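Small nuclear ribonucleoprotein homolog (Pyrobaculum aerophilum, PDB 1M5Q) assembles into a 14-mer of Sm-like subunits whose sheets form a toroid and, as a member of the Sm-like family, probably binds RNA. Local coordinates at the interface of chains A and B and the interface of chains A and C. Sequence-based numbering; all coordinates share one arbitrary frame. Chains: chain A/B/C, small nuclear ribonucleoprotein homolog.

Contact 1: the interface of chains A and B. Residues chain A 86-91; chain B 7-11, 126.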
# COMPACT_ATOMS: atom_id res chain seq x y z
N VAL A 86 -15.32 34.98 -0.58
CA VAL A 86 -14.78 34.76 0.76
C VAL A 86 -13.33 34.37 0.83
O VAL A 86 -12.86 33.53 0.08
CB VAL A 86 -15.58 33.64 1.47
CG1 VAL A 86 -15.05 33.44 2.88
CG2 VAL A 86 -17.08 34.00 1.47
N LYS A 87 -12.65 34.93 1.82
CA LYS A 87 -11.26 34.63 1.99
C LYS A 87 -10.86 34.67 3.45
O LYS A 87 -11.17 35.63 4.16
CB LYS A 87 -10.44 35.64 1.20
CG LYS A 87 -8.99 35.40 1.27
CD LYS A 87 -8.24 36.21 0.19
CE LYS A 87 -8.61 37.64 0.26
NZ LYS A 87 -9.94 37.91 -0.38
N TYR A 88 -10.16 33.64 3.88
CA TYR A 88 -9.67 33.60 5.25
C TYR A 88 -8.27 34.19 5.26
O TYR A 88 -7.41 33.79 4.44
CB TYR A 88 -9.61 32.17 5.77
CG TYR A 88 -8.94 32.07 7.16
CD1 TYR A 88 -9.53 32.66 8.27
CD2 TYR A 88 -7.72 31.42 7.33
CE1 TYR A 88 -8.91 32.61 9.54
CE2 TYR A 88 -7.09 31.35 8.58
CZ TYR A 88 -7.69 31.96 9.67
OH TYR A 88 -7.06 32.03 10.84
N ILE A 89 -7.99 35.12 6.18
CA ILE A 89 -6.66 35.70 6.20
C ILE A 89 -5.99 35.16 7.47
O ILE A 89 -6.37 35.53 8.58
CB ILE A 89 -6.71 37.26 6.25
CG1 ILE A 89 -7.59 37.78 5.11
CG2 ILE A 89 -5.31 37.81 6.25
CD1 ILE A 89 -7.21 37.34 3.73
N GLU A 90 -5.03 34.27 7.30
CA GLU A 90 -4.36 33.69 8.43
C GLU A 90 -3.53 34.72 9.16
O GLU A 90 -3.36 34.61 10.37
CB GLU A 90 -3.45 32.49 8.01
CG GLU A 90 -2.23 32.86 7.11
CD GLU A 90 -1.46 31.57 6.68
OE1 GLU A 90 -0.68 31.59 5.70
OE2 GLU A 90 -1.63 30.51 7.33
N GLU A 91 -3.02 35.71 8.44
CA GLU A 91 -2.15 36.67 9.07
C GLU A 91 -2.85 37.42 10.21
O GLU A 91 -2.23 37.68 11.27
CB GLU A 91 -1.58 37.64 8.01
CG GLU A 91 -0.72 36.94 6.88
CD GLU A 91 -1.55 36.49 5.70
OE1 GLU A 91 -2.72 36.08 5.92
OE2 GLU A 91 -1.03 36.52 4.56
N ASN B 7 -5.03 26.68 6.54
CA ASN B 7 -4.90 28.09 6.88
C ASN B 7 -4.89 28.97 5.64
O ASN B 7 -4.91 30.18 5.76
CB ASN B 7 -3.66 28.39 7.69
CG ASN B 7 -3.83 28.01 9.15
OD1 ASN B 7 -4.86 28.24 9.73
ND2 ASN B 7 -2.81 27.41 9.72
N LEU B 8 -4.89 28.36 4.45
CA LEU B 8 -4.90 29.15 3.22
C LEU B 8 -6.27 29.11 2.51
O LEU B 8 -6.35 29.46 1.32
CB LEU B 8 -3.79 28.66 2.26
CG LEU B 8 -2.39 28.93 2.78
CD1 LEU B 8 -1.38 28.22 1.90
CD2 LEU B 8 -2.12 30.42 2.80
N LEU B 9 -7.34 28.67 3.20
CA LEU B 9 -8.63 28.64 2.53
C LEU B 9 -8.97 30.03 1.99
O LEU B 9 -8.82 31.06 2.66
CB LEU B 9 -9.77 28.18 3.45
CG LEU B 9 -10.13 26.68 3.54
CD1 LEU B 9 -9.47 25.84 2.43
CD2 LEU B 9 -9.66 26.14 4.86
N GLY B 10 -9.42 30.06 0.75
CA GLY B 10 -9.77 31.32 0.17
C GLY B 10 -8.60 32.02 -0.52
O GLY B 10 -8.85 33.00 -1.23
N ARG B 11 -7.37 31.56 -0.31
CA ARG B 11 -6.19 32.17 -0.92
C ARG B 11 -5.84 31.48 -2.23
O ARG B 11 -6.16 30.31 -2.45
CB ARG B 11 -4.98 32.13 0.04
CG ARG B 11 -5.28 32.65 1.42
CD ARG B 11 -5.81 34.08 1.29
NE ARG B 11 -4.94 35.02 1.98
CZ ARG B 11 -3.70 35.22 1.63
NH1 ARG B 11 -3.25 34.52 0.60
NH2 ARG B 11 -2.91 36.06 2.29
N LEU B 126 -2.86 43.05 1.64
CA LEU B 126 -3.10 41.71 1.08
C LEU B 126 -4.11 41.72 -0.04
O LEU B 126 -4.05 40.88 -0.94
CB LEU B 126 -3.58 40.72 2.15
CG LEU B 126 -2.51 40.40 3.21
CD1 LEU B 126 -3.17 39.54 4.24
CD2 LEU B 126 -1.22 39.72 2.60
O HOH W 1 -5.17 32.78 4.72
O HOH W 2 -11.16 33.50 -1.93

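Contact 2: the interface of chains A and C. Residues chain A 17, 21, 23, 49, 51-55; chain C 14, 16, 60-64.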
# COMPACT_ATOMS: atom_id res chain seq x y z
N LEU A 17 -7.73 6.03 25.25
CA LEU A 17 -6.91 5.02 24.58
C LEU A 17 -7.62 3.68 24.65
O LEU A 17 -8.44 3.44 25.56
CB LEU A 17 -5.52 4.94 25.26
CG LEU A 17 -4.88 6.32 25.38
CD1 LEU A 17 -3.43 6.26 25.82
CD2 LEU A 17 -4.94 7.01 23.92
N GLU A 21 -6.90 3.44 29.29
CA GLU A 21 -6.41 4.67 29.92
C GLU A 21 -7.04 5.90 29.26
O GLU A 21 -7.41 5.86 28.09
CB GLU A 21 -4.89 4.80 29.78
CG GLU A 21 -4.07 3.78 30.53
CD GLU A 21 -2.60 4.15 30.50
OE1 GLU A 21 -2.15 4.88 31.43
OE2 GLU A 21 -1.89 3.74 29.53
N TYR A 23 -6.15 10.04 29.20
CA TYR A 23 -5.23 11.11 29.55
C TYR A 23 -5.87 12.47 29.34
O TYR A 23 -6.59 12.67 28.36
CB TYR A 23 -3.94 11.01 28.73
CG TYR A 23 -3.05 9.94 29.28
CD1 TYR A 23 -2.07 10.26 30.21
CD2 TYR A 23 -3.26 8.57 28.97
CE1 TYR A 23 -1.33 9.25 30.83
CE2 TYR A 23 -2.54 7.57 29.56
CZ TYR A 23 -1.56 7.92 30.51
OH TYR A 23 -0.81 6.94 31.15
N PHE A 49 2.49 13.82 33.89
CA PHE A 49 3.59 13.76 32.96
C PHE A 49 3.77 15.08 32.23
O PHE A 49 2.80 15.71 31.78
CB PHE A 49 3.39 12.63 31.90
CG PHE A 49 3.30 11.23 32.48
CD1 PHE A 49 2.08 10.71 32.86
CD2 PHE A 49 4.44 10.49 32.73
CE1 PHE A 49 2.00 9.45 33.48
CE2 PHE A 49 4.38 9.21 33.36
CZ PHE A 49 3.15 8.71 33.73
N ARG A 51 5.26 15.31 29.40
CA ARG A 51 4.83 14.99 28.03
C ARG A 51 4.36 13.55 27.89
O ARG A 51 4.91 12.63 28.53
CB ARG A 51 5.95 15.22 27.01
CG ARG A 51 6.32 16.67 26.85
CD ARG A 51 5.39 17.44 25.96
NE ARG A 51 5.94 18.78 25.75
CZ ARG A 51 5.95 19.75 26.67
NH1 ARG A 51 5.43 19.53 27.87
NH2 ARG A 51 6.49 20.93 26.39
N VAL A 52 3.30 13.39 27.07
CA VAL A 52 2.75 12.08 26.76
C VAL A 52 2.59 12.03 25.23
O VAL A 52 1.79 12.80 24.65
CB VAL A 52 1.41 11.84 27.44
CG1 VAL A 52 0.82 10.51 26.96
CG2 VAL A 52 1.63 11.81 29.02
N PHE A 53 3.38 11.17 24.61
CA PHE A 53 3.44 10.93 23.16
C PHE A 53 2.57 9.72 22.87
O PHE A 53 2.95 8.59 23.18
CB PHE A 53 4.90 10.65 22.78
CG PHE A 53 5.85 11.76 23.17
CD1 PHE A 53 6.67 11.65 24.30
CD2 PHE A 53 5.91 12.92 22.40
CE1 PHE A 53 7.55 12.68 24.66
CE2 PHE A 53 6.79 13.97 22.75
CZ PHE A 53 7.62 13.84 23.90
N ILE A 54 1.40 9.99 22.31
CA ILE A 54 0.40 8.98 22.06
C ILE A 54 0.34 8.53 20.61
O ILE A 54 0.04 9.34 19.72
CB ILE A 54 -1.02 9.52 22.46
CG1 ILE A 54 -0.97 10.12 23.88
CG2 ILE A 54 -2.06 8.41 22.45
CD1 ILE A 54 -2.38 10.65 24.37
N MSE A 55 0.57 7.23 20.39
CA MSE A 55 0.57 6.63 19.05
C MSE A 55 -0.86 6.57 18.50
O MSE A 55 -1.77 6.03 19.14
CB MSE A 55 1.13 5.21 19.11
CG MSE A 55 2.49 5.17 19.77
SE MSE A 55 3.99 5.68 18.64
CE MSE A 55 4.47 4.01 17.77
N GLN C 14 9.20 6.49 29.88
CA GLN C 14 8.37 5.34 30.20
C GLN C 14 7.64 4.94 28.89
O GLN C 14 7.12 5.82 28.18
CB GLN C 14 7.35 5.76 31.24
CG GLN C 14 6.46 4.68 31.64
CD GLN C 14 5.52 5.10 32.74
OE1 GLN C 14 4.50 5.76 32.50
NE2 GLN C 14 5.87 4.73 33.95
N VAL C 16 4.56 2.48 27.60
CA VAL C 16 3.43 1.63 27.93
C VAL C 16 3.02 0.82 26.70
O VAL C 16 2.70 1.37 25.61
CB VAL C 16 2.24 2.47 28.44
CG1 VAL C 16 1.03 1.57 28.73
CG2 VAL C 16 2.64 3.22 29.71
N VAL C 60 1.62 1.95 23.08
CA VAL C 60 0.42 2.79 23.28
C VAL C 60 0.89 4.25 23.45
O VAL C 60 0.41 5.15 22.74
CB VAL C 60 -0.44 2.33 24.56
CG1 VAL C 60 -1.70 3.17 24.70
CG2 VAL C 60 -0.80 0.81 24.45
N HIS C 61 1.84 4.49 24.34
CA HIS C 61 2.35 5.83 24.53
C HIS C 61 3.73 5.83 25.22
O HIS C 61 4.15 4.84 25.80
CB HIS C 61 1.34 6.77 25.28
CG HIS C 61 0.96 6.32 26.66
ND1 HIS C 61 -0.05 5.41 26.90
CD2 HIS C 61 1.52 6.59 27.87
CE1 HIS C 61 -0.10 5.15 28.20
NE2 HIS C 61 0.84 5.85 28.81
N ILE C 62 4.42 6.95 25.09
CA ILE C 62 5.74 7.18 25.65
C ILE C 62 5.61 8.41 26.54
O ILE C 62 5.09 9.44 26.10
CB ILE C 62 6.73 7.40 24.53
CG1 ILE C 62 6.80 6.08 23.76
CG2 ILE C 62 8.16 7.71 25.09
CD1 ILE C 62 7.35 6.17 22.40
N ASP C 63 6.07 8.30 27.79
CA ASP C 63 5.92 9.40 28.74
C ASP C 63 7.19 9.93 29.34
O ASP C 63 8.11 9.19 29.63
CB ASP C 63 5.02 8.99 29.88
CG ASP C 63 3.86 8.15 29.44
OD1 ASP C 63 3.24 8.50 28.40
OD2 ASP C 63 3.56 7.13 30.15
N SER C 64 7.25 11.24 29.50
CA SER C 64 8.44 11.83 30.07
C SER C 64 8.00 12.74 31.22
O SER C 64 6.97 13.44 31.13
CB SER C 64 9.19 12.64 29.03
OG SER C 64 10.26 13.32 29.65

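Contact 1: the interface of chains A and B
The ring of A:Tyr88 meets chain B at its rim: the backbone oxygen of B:Asn7 lies in the ring plane at the edge, 3.5 Å from CD2, while the backbone N of A:Glu90 from the same chain sits over one face, toward the rim. CG of the tyrosine is anti to its backbone N (chi1 173°), which lays the ring alongside the B:Asn7 side chain, its amide turned 29° from the ring. The carboxylate and guanidinium planes of A:Glu91 and B:Arg11 are turned 31° apart, and the two side chains meet tip to tip in a salt bridge, OE2 to NH2 at 3.0 Å; no N-H points along this line, so the attraction is probably chiefly electrostatic. Bends at chi2 and chi3 carry the arginine there, its CD crossing obliquely over CD of A:Lys87 at 3.4 Å and its NE passing CD1 of A:Ile89. An alanine at B:Arg11 would remove the guanidinium and the CD methylene, and would probably weaken the hold on A:Glu91 and leave A:Lys87 and A:Ile89 less well packed. Beyond the guanidinium, CD1 of B:Leu126, from helix 113-127, packs tightly on CG2 of A:Ile89 (3.4 Å). The backbone N of A:Tyr88 donates to O of B:Leu9 at 3.2 Å, from above the carbonyl plane. Water 1 joins O of A:Tyr88 and N of A:Glu90 to O of B:Asn7; water 2 links O of A:Val86 to O of B:Gly10. The patch thus joins strand 86-89 of the C-terminal Lsm region to loop residues 7-11 and helix 113-127 of another subunit, helping hold the 14-mer together.

Contact 2: the interface of chains A and C
Strand 51-54 of chain A pairs antiparallel with strand 59-64 of chain C, and this backbone ladder is the tight part of the contact. A:Arg51 and C:Ser64 exchange two hydrogen bonds, and A:Phe53 and C:Ile62 two more; the bond from N of A:Phe53 to O of C:Ile62 is 2.8 Å long and runs nearly along the C=O axis. On one side of it C:His61, whose CG takes the crowded position between backbone N and carbonyl carbon (chi1 61°), fits between side chains of chain A. The phenol OH of A:Tyr23 donates to OE1 of A:Glu21 (2.5 Å) and lies tip to tip with NE2 of C:His61 at 3.1 Å, a likely hydrogen bond, with the rings edge-to-face at 61°. With the phenol hydrogen spent on the glutamate, NE2 is likely to be the donor, and the carboxylate would probably favour a protonated imidazole. CD1 of A:Leu17 crosses near ND1 of C:His61 at 3.6 Å, and CB of C:Val16 backs one imidazole face. A:Phe49 forms a packed flank: CB of C:Asp63 touches its CD2 at 3.3 Å, and OE1 of C:Gln14 lies at the ring, near CZ. The looser end is at A:Ile54 and A:Met55, a selenomethionine, which bury little surface; there N of A:Met55 reaches O of C:Val60 at 3.1 Å. The edge-to-edge pairing continues the beta-sheet from subunit to subunit, the joint by which Sm-fold proteins close their toroid.

The C-alpha centres of contact 1 and contact 2 lie about 35 Å apart, and they use separate parts of chain A: strand 86-89 with the two residues after it in contact 1; strand 51-54 with residues of strands 12-17, 22-30 and 48-49 and neighbouring loop residues in contact 2. Strand 12-17 recurs on the chain C side of contact 2. One subunit therefore holds two partners at once, through its Sm-like part and its C-terminal extension. Contact 2 continues a sheet around the ring, whereas contact 1 rests largely on side chains and water; together they plausibly tie the C-terminal regions into the 14-mer.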